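Local coordinates for protein NDP-N-acetyl-D-galactosaminuronic acid dehydrogenase (Methanosarcina mazei Go1, PDB 3G79) that probably oxidises UDP-N-acetyl-D-mannosamine to UDP-N-acetyl-D-mannosaminuronate, spending two NAD+ as a member of the UDP-glucose/GDP-mannose dehydrogenase family, at residues E44-F49 with G88-T93; E410-A415 with K436-K441; A415-V420 with N443-D448. All blocks are in the same frame, centred on the assembly; numbering follows the deposited sequence.

Contact 1. Residues E44-F49 with G88-T93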
ATOM      1  N   GLU A  44      31.973   6.622 -28.121  1.00 34.20           N
ATOM      2  CA  GLU A  44      32.997   6.201 -29.098  1.00 36.65           C
ATOM      3  C   GLU A  44      33.567   4.821 -28.794  1.00 37.89           C
ATOM      4  O   GLU A  44      33.748   4.001 -29.696  1.00 39.03           O
ATOM      5  CB  GLU A  44      34.153   7.218 -29.220  1.00 37.32           C
ATOM      6  CG  GLU A  44      33.846   8.475 -30.051  1.00 64.56           C
ATOM      7  CD  GLU A  44      34.918   9.590 -29.942  1.00 39.64           C
ATOM      8  OE1 GLU A  44      34.692  10.670 -30.537  1.00 64.86           O
ATOM      9  OE2 GLU A  44      35.972   9.397 -29.276  1.00 64.66           O
ATOM     10  N   LYS A  45      33.869   4.587 -27.521  1.00 37.61           N
ATOM     11  CA  LYS A  45      34.649   3.434 -27.112  1.00 37.97           C
ATOM     12  C   LYS A  45      34.485   3.225 -25.634  1.00 36.49           C
ATOM     13  O   LYS A  45      34.647   4.162 -24.833  1.00 37.35           O
ATOM     14  CB  LYS A  45      36.145   3.594 -27.448  1.00 40.11           C
ATOM     15  CG  LYS A  45      37.019   2.456 -26.867  1.00 54.04           C
ATOM     16  CD  LYS A  45      38.358   2.265 -27.610  1.00 43.50           C
ATOM     17  CE  LYS A  45      38.302   1.129 -28.636  1.00 54.61           C
ATOM     18  NZ  LYS A  45      38.059  -0.171 -27.952  1.00 44.05           N
ATOM     19  N   VAL A  46      34.155   1.985 -25.291  1.00 34.29           N
ATOM     20  CA  VAL A  46      33.986   1.553 -23.922  1.00 32.80           C
ATOM     21  C   VAL A  46      35.081   0.550 -23.595  1.00 31.94           C
ATOM     22  O   VAL A  46      35.423  -0.297 -24.410  1.00 32.04           O
ATOM     23  CB  VAL A  46      32.586   0.913 -23.728  1.00 32.86           C
ATOM     24  CG1 VAL A  46      32.416   0.300 -22.320  1.00 20.61           C
ATOM     25  CG2 VAL A  46      31.450   1.939 -24.086  1.00 20.51           C
ATOM     26  N   LEU A  47      35.627   0.660 -22.395  1.00 31.34           N
ATOM     27  CA  LEU A  47      36.563  -0.304 -21.872  1.00 31.29           C
ATOM     28  C   LEU A  47      35.868  -1.055 -20.782  1.00 31.51           C
ATOM     29  O   LEU A  47      35.194  -0.451 -19.939  1.00 33.21           O
ATOM     30  CB  LEU A  47      37.779   0.413 -21.289  1.00 31.84           C
ATOM     31  CG  LEU A  47      38.657   1.241 -22.243  1.00 29.95           C
ATOM     32  CD1 LEU A  47      39.691   1.991 -21.461  1.00 32.97           C
ATOM     33  CD2 LEU A  47      39.348   0.407 -23.325  1.00 32.18           C
ATOM     34  N   GLY A  48      36.000  -2.376 -20.806  1.00 30.33           N
ATOM     35  CA  GLY A  48      35.577  -3.221 -19.707  1.00 28.99           C
ATOM     36  C   GLY A  48      36.810  -3.745 -18.966  1.00 28.70           C
ATOM     37  O   GLY A  48      37.797  -4.241 -19.576  1.00 28.43           O
ATOM     38  N   PHE A  49      36.740  -3.668 -17.646  1.00 27.82           N
ATOM     39  CA  PHE A  49      37.879  -3.942 -16.826  1.00 27.81           C
ATOM     40  C   PHE A  49      37.771  -5.289 -16.123  1.00 31.44           C
ATOM     41  O   PHE A  49      36.810  -5.543 -15.367  1.00 32.24           O
ATOM     42  CB  PHE A  49      38.131  -2.761 -15.881  1.00 25.24           C
ATOM     43  CG  PHE A  49      38.618  -1.545 -16.615  1.00 21.17           C
ATOM     44  CD1 PHE A  49      39.965  -1.425 -16.957  1.00 23.16           C
ATOM     45  CD2 PHE A  49      37.712  -0.557 -17.038  1.00 23.64           C
ATOM     46  CE1 PHE A  49      40.412  -0.352 -17.679  1.00 20.54           C
ATOM     47  CE2 PHE A  49      38.151   0.517 -17.768  1.00 20.54           C
ATOM     48  CZ  PHE A  49      39.486   0.625 -18.102  1.00 22.93           C
ATOM     49  N   GLY A  88      34.772  -2.135 -33.323  1.00 39.14           N
ATOM     50  CA  GLY A  88      35.827  -1.581 -32.489  1.00 38.00           C
ATOM     51  C   GLY A  88      35.402  -0.566 -31.446  1.00 36.67           C
ATOM     52  O   GLY A  88      36.172   0.345 -31.158  1.00 36.96           O
ATOM     53  N   LYS A  89      34.199  -0.721 -30.882  1.00 34.65           N
ATOM     54  CA  LYS A  89      33.703   0.200 -29.838  1.00 33.59           C
ATOM     55  C   LYS A  89      33.792  -0.377 -28.401  1.00 33.59           C
ATOM     56  O   LYS A  89      33.412   0.280 -27.399  1.00 33.32           O
ATOM     57  CB  LYS A  89      32.251   0.620 -30.129  1.00 31.86           C
ATOM     58  CG  LYS A  89      32.112   1.500 -31.356  1.00 29.39           C
ATOM     59  CD  LYS A  89      30.717   1.940 -31.528  1.00 28.96           C
ATOM     60  CE  LYS A  89      30.471   3.223 -30.774  1.00 28.75           C
ATOM     61  NZ  LYS A  89      29.009   3.541 -30.767  1.00 28.16           N
ATOM     62  N   PHE A  90      34.250  -1.613 -28.310  1.00 32.99           N
ATOM     63  CA  PHE A  90      34.370  -2.256 -27.028  1.00 33.41           C
ATOM     64  C   PHE A  90      35.599  -3.154 -26.979  1.00 34.48           C
ATOM     65  O   PHE A  90      35.945  -3.807 -27.958  1.00 34.42           O
ATOM     66  CB  PHE A  90      33.111  -3.043 -26.710  1.00 32.61           C
ATOM     67  CG  PHE A  90      33.220  -3.871 -25.472  1.00 36.68           C
ATOM     68  CD1 PHE A  90      33.167  -3.285 -24.210  1.00 32.94           C
ATOM     69  CD2 PHE A  90      33.407  -5.245 -25.552  1.00 33.66           C
ATOM     70  CE1 PHE A  90      33.279  -4.038 -23.070  1.00 35.65           C
ATOM     71  CE2 PHE A  90      33.504  -6.010 -24.376  1.00 36.90           C
ATOM     72  CZ  PHE A  90      33.443  -5.390 -23.150  1.00 31.80           C
ATOM     73  N   GLU A  91      36.245  -3.161 -25.823  1.00 35.50           N
ATOM     74  CA  GLU A  91      37.452  -3.932 -25.594  1.00 36.62           C
ATOM     75  C   GLU A  91      37.529  -4.214 -24.107  1.00 35.98           C
ATOM     76  O   GLU A  91      37.213  -3.344 -23.294  1.00 36.02           O
ATOM     77  CB  GLU A  91      38.682  -3.133 -26.018  1.00 37.75           C
ATOM     78  CG  GLU A  91      39.991  -3.889 -25.859  1.00 51.32           C
ATOM     79  CD  GLU A  91      41.212  -2.985 -25.939  1.00 39.31           C
ATOM     80  OE1 GLU A  91      42.337  -3.474 -25.618  1.00 51.25           O
ATOM     81  OE2 GLU A  91      41.034  -1.791 -26.306  1.00 51.25           O
ATOM     82  N   CYS A  92      37.924  -5.435 -23.768  1.00 35.01           N
ATOM     83  CA  CYS A  92      38.168  -5.830 -22.394  1.00 34.28           C
ATOM     84  C   CYS A  92      39.678  -5.815 -22.144  1.00 33.59           C
ATOM     85  O   CYS A  92      40.468  -6.327 -22.948  1.00 33.28           O
ATOM     86  CB  CYS A  92      37.579  -7.219 -22.152  1.00 34.41           C
ATOM     87  SG  CYS A  92      37.449  -7.775 -20.437  1.00 38.34           S
ATOM     88  N   THR A  93      40.072  -5.184 -21.046  1.00 33.57           N
ATOM     89  CA  THR A  93      41.482  -5.057 -20.673  1.00 32.78           C
ATOM     90  C   THR A  93      41.685  -5.229 -19.166  1.00 31.98           C
ATOM     91  O   THR A  93      40.812  -4.844 -18.378  1.00 31.76           O
ATOM     92  CB  THR A  93      42.098  -3.729 -21.164  1.00 33.15           C
ATOM     93  OG1 THR A  93      43.527  -3.726 -20.966  1.00 42.90           O
ATOM     94  CG2 THR A  93      41.456  -2.513 -20.457  1.00 43.42           C
TER
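Val46 and Glu91 bond to each other's strand in the backbone pairing of 45-49 with 90-93, two parallel strands whose axes come within 4.7 Å at an angle of 26°. Val46 N donates to Lys89 O at 2.8 Å, and Val46 O takes the longer bond from Glu91 N at 3.3 Å, bent to 142° at the hydrogen. Gly48 continues the pattern: its N reaches Glu91 O at 2.9 Å, and its O receives Thr93 N. Between these bonds CA-H...O contacts fill in, such as Phe90 CA to Val46 O.

This is the edge of the NAD-binding Rossmann domain. Strand 90-93 is one of the two outer strands of its sheet within the chain, and 45-49 lies between it and 20-24, whose following loop carries a glycine pattern consistent with dinucleotide binding.

Apolar contacts divide between the two faces. On one, the Phe90 ring meets the neighbouring strand obliquely, CD1 4.1 Å from Val46 CG1 and CE1 3.9 Å from Gly48 N. Gly48 has no side chain, and the ring comes up against its backbone. Helices 30-39, 77-86 and 59-63 cover the ring. On the other face Phe49 and Thr93 lie side by side, with Phe49 CE1 3.7 Å from the Thr93 CG2 methyl.

Charged side chains gather at the start of the pair. Lys45 leaves with CG anti to the backbone N (chi1 173°), then bends at its last two torsions, and NZ forms a long salt bridge with Glu91 OE2 at 3.8 Å while sitting near Glu91 CB. Lys89 runs its aliphatic chain past Glu44 O, and its NZ goes on to bond Ala40 O.

Contact 2. Residues E410-A415 with K436-K441; sequences EVVRNA and KKVSAK
Val438 lays CG1 over the turn that ends helix 408-412, 3.4 Å from both the N and CA of Arg413 and 3.7 Å from Val412 CG1. The two valine side chains cross at about a right angle. Here two helices of the alpha/beta UDP-binding domain meet at their C-terminal ends, just ahead of the loops that lead into strands 417-420 and 445-448. Of the Arg413 side chain, CB joins this packing, next to Val438 CG1; its guanidinium pairs with Glu409.

A type II beta turn from Val412 to Ala415 brings Asn414, at positive phi, against the end of helix 432-439. Asn414 N donates to Val438 O at 3.1 Å, with 159° at the hydrogen, and Arg413 CA approaches the same oxygen at 3.2 Å, a CA-H...O contact. Another CA-H...O contact runs the other way, from Ser439 CA to Val412 O, which also closes the turn by accepting Ala415 N.

Beyond the helix, Lys441 folds back over the turn, its chain bent at chi2 (42°) and chi3. CE lies 3.3 Å from the carbonyl oxygens of both Asn414 and Ala415, and NZ has a weak, long ion pair with Asp416. The same NZ donates to Asn414 O at 2.8 Å, standing 59° out of that carbonyl's plane.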
ATOM      1  N   GLU A 410       6.784 -40.237  -1.394  1.00 39.07           N
ATOM      2  CA  GLU A 410       7.554 -40.731  -0.264  1.00 37.89           C
ATOM      3  C   GLU A 410       7.439 -39.736   0.890  1.00 35.83           C
ATOM      4  O   GLU A 410       7.290 -40.115   2.036  1.00 35.46           O
ATOM      5  CB  GLU A 410       8.994 -41.177  -0.658  1.00 38.01           C
ATOM      6  CG  GLU A 410      10.118 -40.162  -0.665  1.00 39.09           C
ATOM      7  CD  GLU A 410      11.522 -40.833  -0.723  1.00 39.66           C
ATOM      8  OE1 GLU A 410      12.501 -40.216  -0.231  1.00 39.05           O
ATOM      9  OE2 GLU A 410      11.642 -41.976  -1.249  1.00 39.38           O
ATOM     10  N   VAL A 411       7.435 -38.458   0.548  1.00 35.05           N
ATOM     11  CA  VAL A 411       7.257 -37.392   1.523  1.00 33.84           C
ATOM     12  C   VAL A 411       5.885 -37.443   2.197  1.00 32.63           C
ATOM     13  O   VAL A 411       5.783 -37.284   3.404  1.00 32.38           O
ATOM     14  CB  VAL A 411       7.492 -36.037   0.893  1.00 33.65           C
ATOM     15  CG1 VAL A 411       7.026 -34.943   1.841  1.00 18.81           C
ATOM     16  CG2 VAL A 411       8.964 -35.883   0.570  1.00 17.81           C
ATOM     17  N   VAL A 412       4.845 -37.713   1.426  1.00 32.38           N
ATOM     18  CA  VAL A 412       3.493 -37.697   1.962  1.00 32.56           C
ATOM     19  C   VAL A 412       3.083 -38.997   2.647  1.00 33.32           C
ATOM     20  O   VAL A 412       2.222 -38.983   3.525  1.00 33.66           O
ATOM     21  CB  VAL A 412       2.477 -37.255   0.881  1.00 32.21           C
ATOM     22  CG1 VAL A 412       1.043 -37.604   1.245  1.00 15.71           C
ATOM     23  CG2 VAL A 412       2.588 -35.814   0.689  1.00 15.04           C
ATOM     24  N   ARG A 413       3.708 -40.115   2.284  1.00 34.43           N
ATOM     25  CA  ARG A 413       3.277 -41.398   2.840  1.00 35.13           C
ATOM     26  C   ARG A 413       3.396 -41.460   4.359  1.00 34.47           C
ATOM     27  O   ARG A 413       4.413 -41.076   4.928  1.00 34.61           O
ATOM     28  CB  ARG A 413       3.924 -42.605   2.134  1.00 36.00           C
ATOM     29  CG  ARG A 413       5.181 -43.164   2.739  1.00 60.45           C
ATOM     30  CD  ARG A 413       5.430 -44.548   2.192  1.00 36.94           C
ATOM     31  NE  ARG A 413       6.859 -44.842   2.181  1.00 61.11           N
ATOM     32  CZ  ARG A 413       7.642 -44.763   1.104  1.00 38.76           C
ATOM     33  NH1 ARG A 413       8.937 -45.051   1.206  1.00 61.53           N
ATOM     34  NH2 ARG A 413       7.140 -44.415  -0.079  1.00 61.36           N
ATOM     35  N   ASN A 414       2.309 -41.887   4.994  1.00 34.21           N
ATOM     36  CA  ASN A 414       2.236 -42.018   6.452  1.00 34.03           C
ATOM     37  C   ASN A 414       2.242 -40.692   7.247  1.00 33.43           C
ATOM     38  O   ASN A 414       2.344 -40.693   8.470  1.00 33.60           O
ATOM     39  CB  ASN A 414       3.309 -43.006   6.940  1.00 34.34           C
ATOM     40  CG  ASN A 414       3.115 -44.397   6.347  1.00 48.81           C
ATOM     41  OD1 ASN A 414       1.985 -44.813   6.100  1.00 35.72           O
ATOM     42  ND2 ASN A 414       4.209 -45.114   6.105  1.00 35.17           N
ATOM     43  N   ALA A 415       2.099 -39.567   6.558  1.00 32.73           N
ATOM     44  CA  ALA A 415       2.188 -38.270   7.216  1.00 32.34           C
ATOM     45  C   ALA A 415       0.919 -37.868   7.980  1.00 32.37           C
ATOM     46  O   ALA A 415      -0.184 -38.006   7.482  1.00 32.27           O
ATOM     47  CB  ALA A 415       2.571 -37.208   6.226  1.00 32.07           C
ATOM     48  N   LYS A 436      -4.962 -38.497   0.778  1.00 34.07           N
ATOM     49  CA  LYS A 436      -5.629 -39.271   1.806  1.00 34.19           C
ATOM     50  C   LYS A 436      -5.081 -40.683   1.845  1.00 34.41           C
ATOM     51  O   LYS A 436      -4.817 -41.214   2.916  1.00 34.56           O
ATOM     52  CB  LYS A 436      -7.132 -39.326   1.565  1.00 33.97           C
ATOM     53  CG  LYS A 436      -7.970 -39.458   2.841  1.00 34.76           C
ATOM     54  CD  LYS A 436      -8.270 -40.887   3.185  1.00 33.35           C
ATOM     55  CE  LYS A 436      -9.041 -40.995   4.516  1.00 35.69           C
ATOM     56  NZ  LYS A 436     -10.412 -40.394   4.426  1.00 33.03           N
ATOM     57  N   LYS A 437      -4.920 -41.299   0.683  1.00 34.67           N
ATOM     58  CA  LYS A 437      -4.492 -42.690   0.684  1.00 35.10           C
ATOM     59  C   LYS A 437      -2.997 -42.825   0.936  1.00 33.37           C
ATOM     60  O   LYS A 437      -2.579 -43.694   1.685  1.00 34.18           O
ATOM     61  CB  LYS A 437      -5.014 -43.494  -0.532  1.00 36.85           C
ATOM     62  CG  LYS A 437      -4.314 -43.319  -1.888  1.00 59.42           C
ATOM     63  CD  LYS A 437      -5.331 -43.373  -3.077  1.00 38.96           C
ATOM     64  CE  LYS A 437      -6.529 -44.332  -2.815  1.00 59.62           C
ATOM     65  NZ  LYS A 437      -7.851 -43.772  -3.269  1.00 39.49           N
ATOM     66  N   VAL A 438      -2.195 -41.945   0.358  1.00 30.84           N
ATOM     67  CA  VAL A 438      -0.775 -42.011   0.604  1.00 28.61           C
ATOM     68  C   VAL A 438      -0.466 -41.681   2.063  1.00 27.81           C
ATOM     69  O   VAL A 438       0.263 -42.413   2.717  1.00 26.90           O
ATOM     70  CB  VAL A 438      -0.044 -41.117  -0.338  1.00 28.11           C
ATOM     71  CG1 VAL A 438       1.413 -41.120   0.009  1.00 37.15           C
ATOM     72  CG2 VAL A 438      -0.230 -41.632  -1.754  1.00 37.44           C
ATOM     73  N   SER A 439      -1.044 -40.608   2.596  1.00 28.20           N
ATOM     74  CA  SER A 439      -0.882 -40.328   4.016  1.00 29.47           C
ATOM     75  C   SER A 439      -1.410 -41.523   4.817  1.00 30.18           C
ATOM     76  O   SER A 439      -0.918 -41.822   5.913  1.00 29.72           O
ATOM     77  CB  SER A 439      -1.600 -39.026   4.435  1.00 30.16           C
ATOM     78  OG  SER A 439      -3.007 -39.199   4.603  1.00 33.85           O
ATOM     79  N   ALA A 440      -2.387 -42.235   4.246  1.00 31.49           N
ATOM     80  CA  ALA A 440      -3.174 -43.202   5.013  1.00 32.72           C
ATOM     81  C   ALA A 440      -3.680 -42.329   6.171  1.00 34.14           C
ATOM     82  O   ALA A 440      -3.393 -41.130   6.179  1.00 36.35           O
ATOM     83  CB  ALA A 440      -2.306 -44.382   5.478  1.00 32.80           C
ATOM     84  N   LYS A 441      -4.469 -42.841   7.099  1.00 32.71           N
ATOM     85  CA  LYS A 441      -4.893 -42.007   8.245  1.00 30.93           C
ATOM     86  C   LYS A 441      -6.354 -42.007   8.646  1.00 31.65           C
ATOM     87  O   LYS A 441      -6.692 -42.370   9.790  1.00 32.26           O
ATOM     88  CB  LYS A 441      -4.394 -40.589   8.152  1.00 29.33           C
ATOM     89  CG  LYS A 441      -3.291 -40.269   9.119  1.00 25.56           C
ATOM     90  CD  LYS A 441      -2.249 -41.378   9.234  1.00 28.57           C
ATOM     91  CE  LYS A 441      -0.899 -40.759   9.242  1.00 24.60           C
ATOM     92  NZ  LYS A 441       0.116 -41.655   9.772  1.00 28.25           N
TER

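Contact 3. Residues A415-V420 with N443-D448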
ATOM      1  N   ALA A 415       2.099 -39.567   6.558  1.00 32.73           N
ATOM      2  CA  ALA A 415       2.188 -38.270   7.216  1.00 32.34           C
ATOM      3  C   ALA A 415       0.919 -37.868   7.980  1.00 32.37           C
ATOM      4  O   ALA A 415      -0.184 -38.006   7.482  1.00 32.27           O
ATOM      5  CB  ALA A 415       2.571 -37.208   6.226  1.00 32.07           C
ATOM      6  N   ASP A 416       1.097 -37.373   9.198  1.00 32.93           N
ATOM      7  CA  ASP A 416      -0.024 -36.886  10.017  1.00 33.15           C
ATOM      8  C   ASP A 416      -0.545 -35.549   9.520  1.00 33.35           C
ATOM      9  O   ASP A 416      -1.747 -35.357   9.453  1.00 34.40           O
ATOM     10  CB  ASP A 416       0.365 -36.806  11.502  1.00 32.48           C
ATOM     11  CG  ASP A 416       0.703 -38.169  12.075  1.00 27.77           C
ATOM     12  OD1 ASP A 416      -0.227 -38.887  12.483  1.00 32.76           O
ATOM     13  OD2 ASP A 416       1.894 -38.542  12.105  1.00 32.56           O
ATOM     14  N   ALA A 417       0.362 -34.644   9.156  1.00 32.51           N
ATOM     15  CA  ALA A 417      -0.008 -33.338   8.626  1.00 32.15           C
ATOM     16  C   ALA A 417       0.598 -33.096   7.260  1.00 31.42           C
ATOM     17  O   ALA A 417       1.758 -33.414   7.046  1.00 32.03           O
ATOM     18  CB  ALA A 417       0.430 -32.255   9.572  1.00 32.58           C
ATOM     19  N   ILE A 418      -0.198 -32.560   6.334  1.00 30.01           N
ATOM     20  CA  ILE A 418       0.303 -32.106   5.056  1.00 29.21           C
ATOM     21  C   ILE A 418       0.234 -30.571   5.043  1.00 29.62           C
ATOM     22  O   ILE A 418      -0.854 -29.971   5.182  1.00 30.46           O
ATOM     23  CB  ILE A 418      -0.469 -32.718   3.864  1.00 29.12           C
ATOM     24  CG1 ILE A 418      -0.288 -34.218   3.802  1.00 18.91           C
ATOM     25  CG2 ILE A 418      -0.002 -32.124   2.527  1.00 20.74           C
ATOM     26  CD1 ILE A 418      -1.488 -34.916   3.263  1.00 27.99           C
ATOM     27  N   VAL A 419       1.401 -29.953   4.874  1.00 29.03           N
ATOM     28  CA  VAL A 419       1.582 -28.525   5.099  1.00 29.42           C
ATOM     29  C   VAL A 419       2.190 -27.825   3.864  1.00 30.75           C
ATOM     30  O   VAL A 419       3.272 -28.172   3.401  1.00 30.28           O
ATOM     31  CB  VAL A 419       2.431 -28.299   6.343  1.00 28.66           C
ATOM     32  CG1 VAL A 419       2.503 -26.839   6.674  1.00 23.05           C
ATOM     33  CG2 VAL A 419       1.810 -29.064   7.529  1.00 23.96           C
ATOM     34  N   VAL A 420       1.461 -26.862   3.314  1.00 31.68           N
ATOM     35  CA  VAL A 420       1.808 -26.323   1.998  1.00 32.20           C
ATOM     36  C   VAL A 420       2.455 -24.941   2.201  1.00 32.40           C
ATOM     37  O   VAL A 420       1.829 -24.062   2.795  1.00 32.03           O
ATOM     38  CB  VAL A 420       0.540 -26.258   1.080  1.00 32.17           C
ATOM     39  CG1 VAL A 420       0.881 -25.673  -0.255  1.00 33.90           C
ATOM     40  CG2 VAL A 420      -0.081 -27.659   0.867  1.00 32.98           C
ATOM     41  N   ASN A 443      -8.379 -39.417   9.237  1.00 33.74           N
ATOM     42  CA  ASN A 443      -8.463 -37.979   9.275  1.00 33.16           C
ATOM     43  C   ASN A 443      -7.109 -37.339   9.160  1.00 32.98           C
ATOM     44  O   ASN A 443      -6.552 -36.892  10.182  1.00 32.93           O
ATOM     45  CB  ASN A 443      -9.153 -37.530  10.535  1.00 33.51           C
ATOM     46  CG  ASN A 443     -10.579 -37.988  10.591  1.00 27.43           C
ATOM     47  OD1 ASN A 443     -11.018 -38.514  11.604  1.00 34.99           O
ATOM     48  ND2 ASN A 443     -11.319 -37.794   9.508  1.00 33.99           N
ATOM     49  N   PRO A 444      -6.563 -37.293   7.924  1.00 32.78           N
ATOM     50  CA  PRO A 444      -5.326 -36.580   7.733  1.00 32.78           C
ATOM     51  C   PRO A 444      -5.558 -35.093   7.738  1.00 33.15           C
ATOM     52  O   PRO A 444      -6.657 -34.600   7.418  1.00 33.21           O
ATOM     53  CB  PRO A 444      -4.830 -37.042   6.368  1.00 32.77           C
ATOM     54  CG  PRO A 444      -5.976 -37.573   5.672  1.00 19.30           C
ATOM     55  CD  PRO A 444      -7.108 -37.777   6.645  1.00 33.23           C
ATOM     56  N   VAL A 445      -4.491 -34.407   8.128  1.00 32.96           N
ATOM     57  CA  VAL A 445      -4.478 -33.000   8.381  1.00 31.89           C
ATOM     58  C   VAL A 445      -3.749 -32.352   7.212  1.00 31.53           C
ATOM     59  O   VAL A 445      -2.645 -32.790   6.868  1.00 32.13           O
ATOM     60  CB  VAL A 445      -3.753 -32.774   9.710  1.00 31.74           C
ATOM     61  CG1 VAL A 445      -3.041 -31.426   9.735  1.00 16.79           C
ATOM     62  CG2 VAL A 445      -4.743 -32.940  10.922  1.00 16.45           C
ATOM     63  N   ILE A 446      -4.393 -31.361   6.574  1.00 30.50           N
ATOM     64  CA  ILE A 446      -3.761 -30.488   5.568  1.00 29.60           C
ATOM     65  C   ILE A 446      -3.826 -29.030   6.030  1.00 28.66           C
ATOM     66  O   ILE A 446      -4.886 -28.552   6.371  1.00 28.02           O
ATOM     67  CB  ILE A 446      -4.379 -30.673   4.112  1.00 29.42           C
ATOM     68  CG1 ILE A 446      -3.690 -29.788   3.076  1.00 28.64           C
ATOM     69  CG2 ILE A 446      -5.844 -30.334   4.051  1.00 29.36           C
ATOM     70  CD1 ILE A 446      -2.774 -30.520   2.187  1.00 28.63           C
ATOM     71  N   ILE A 447      -2.679 -28.344   6.026  1.00 29.02           N
ATOM     72  CA  ILE A 447      -2.543 -26.895   6.370  1.00 28.03           C
ATOM     73  C   ILE A 447      -1.938 -26.119   5.176  1.00 27.61           C
ATOM     74  O   ILE A 447      -0.822 -26.429   4.729  1.00 29.03           O
ATOM     75  CB  ILE A 447      -1.612 -26.696   7.611  1.00 27.53           C
ATOM     76  CG1 ILE A 447      -2.309 -27.040   8.933  1.00 14.59           C
ATOM     77  CG2 ILE A 447      -1.318 -25.248   7.803  1.00 13.10           C
ATOM     78  CD1 ILE A 447      -2.600 -28.420   9.187  1.00 28.20           C
ATOM     79  N   ASP A 448      -2.673 -25.134   4.667  1.00 26.69           N
ATOM     80  CA  ASP A 448      -2.333 -24.383   3.431  1.00 27.18           C
ATOM     81  C   ASP A 448      -1.826 -22.975   3.677  1.00 27.40           C
ATOM     82  O   ASP A 448      -2.556 -22.119   4.171  1.00 27.80           O
ATOM     83  CB  ASP A 448      -3.566 -24.262   2.510  1.00 27.79           C
ATOM     84  CG  ASP A 448      -3.215 -23.761   1.088  1.00 44.36           C
ATOM     85  OD1 ASP A 448      -2.029 -23.795   0.712  1.00 27.54           O
ATOM     86  OD2 ASP A 448      -4.126 -23.356   0.331  1.00 27.25           O
TER
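Ile446 reaches across to Ile418 from the pairing of two adjacent parallel strands, 417-420 and 445-448, in the six-stranded parallel sheet of the UDP-binding domain, a Rossmann-like arrangement with strand order 3-2-1-4-5-6. From CB, 3.8 Å from Ile418 O, the chain leaves with CG1 anti to the backbone N (chi1 -179°). CG1 lies 3.5 Å from that same oxygen, and CD1 ends beside Ile418, a tight 3.2 Å from CG2 and 3.6 Å from CB. CD1 also lies near Val420 CG2, bridging two residues on one face of the neighbouring strand. Ile418 in turn packs on Ala435 of helix 432-439.

The opposite face carries Ala417, Val419, Val445 and Ile447. Ala417 CB touches Val445 CG1, while Val419 and Ile447 lie side by side; helix 321-345 covers Val445 and Ile447.

The backbones are held by four bonds: Val445 N to Asp416 O, Ile418 N to Val445 O, Ile447 N to Ile418 O, and Val420 N to Ile447 O at 2.7 Å. Asp416 stands at the start of the pair, its OD2 accepting Lys355 N of the adjacent strand 355-359.

At the far end Asp448 accepts backbone N-H groups of the following loop, OD1 from Arg450 and OD2 from Ile453. OD1 also lies 3.6 Å from both CB and CG1 of Val420.

From the N terminus, contact 1 comes first: it brings 88-93 back beside 44-49, closing a loop of 38 residues that includes helices 59-63 and 77-86, and is complete before the others begin. Contacts 2 and 3 lie in the UDP-binding domain on the opposite side of the chain's centre, the centres of contacts 1 and 2 being about 60 Å apart. Their segments alternate along the chain, so their loops cross, and they share Ala415. Contact 2 joins the ends of helices 408-412 and 432-439; contact 3 joins the strands that follow those helices. The two touch where Ser439 and Lys436 pack on Pro444, tying the helix end to the loop that enters strand 445-448.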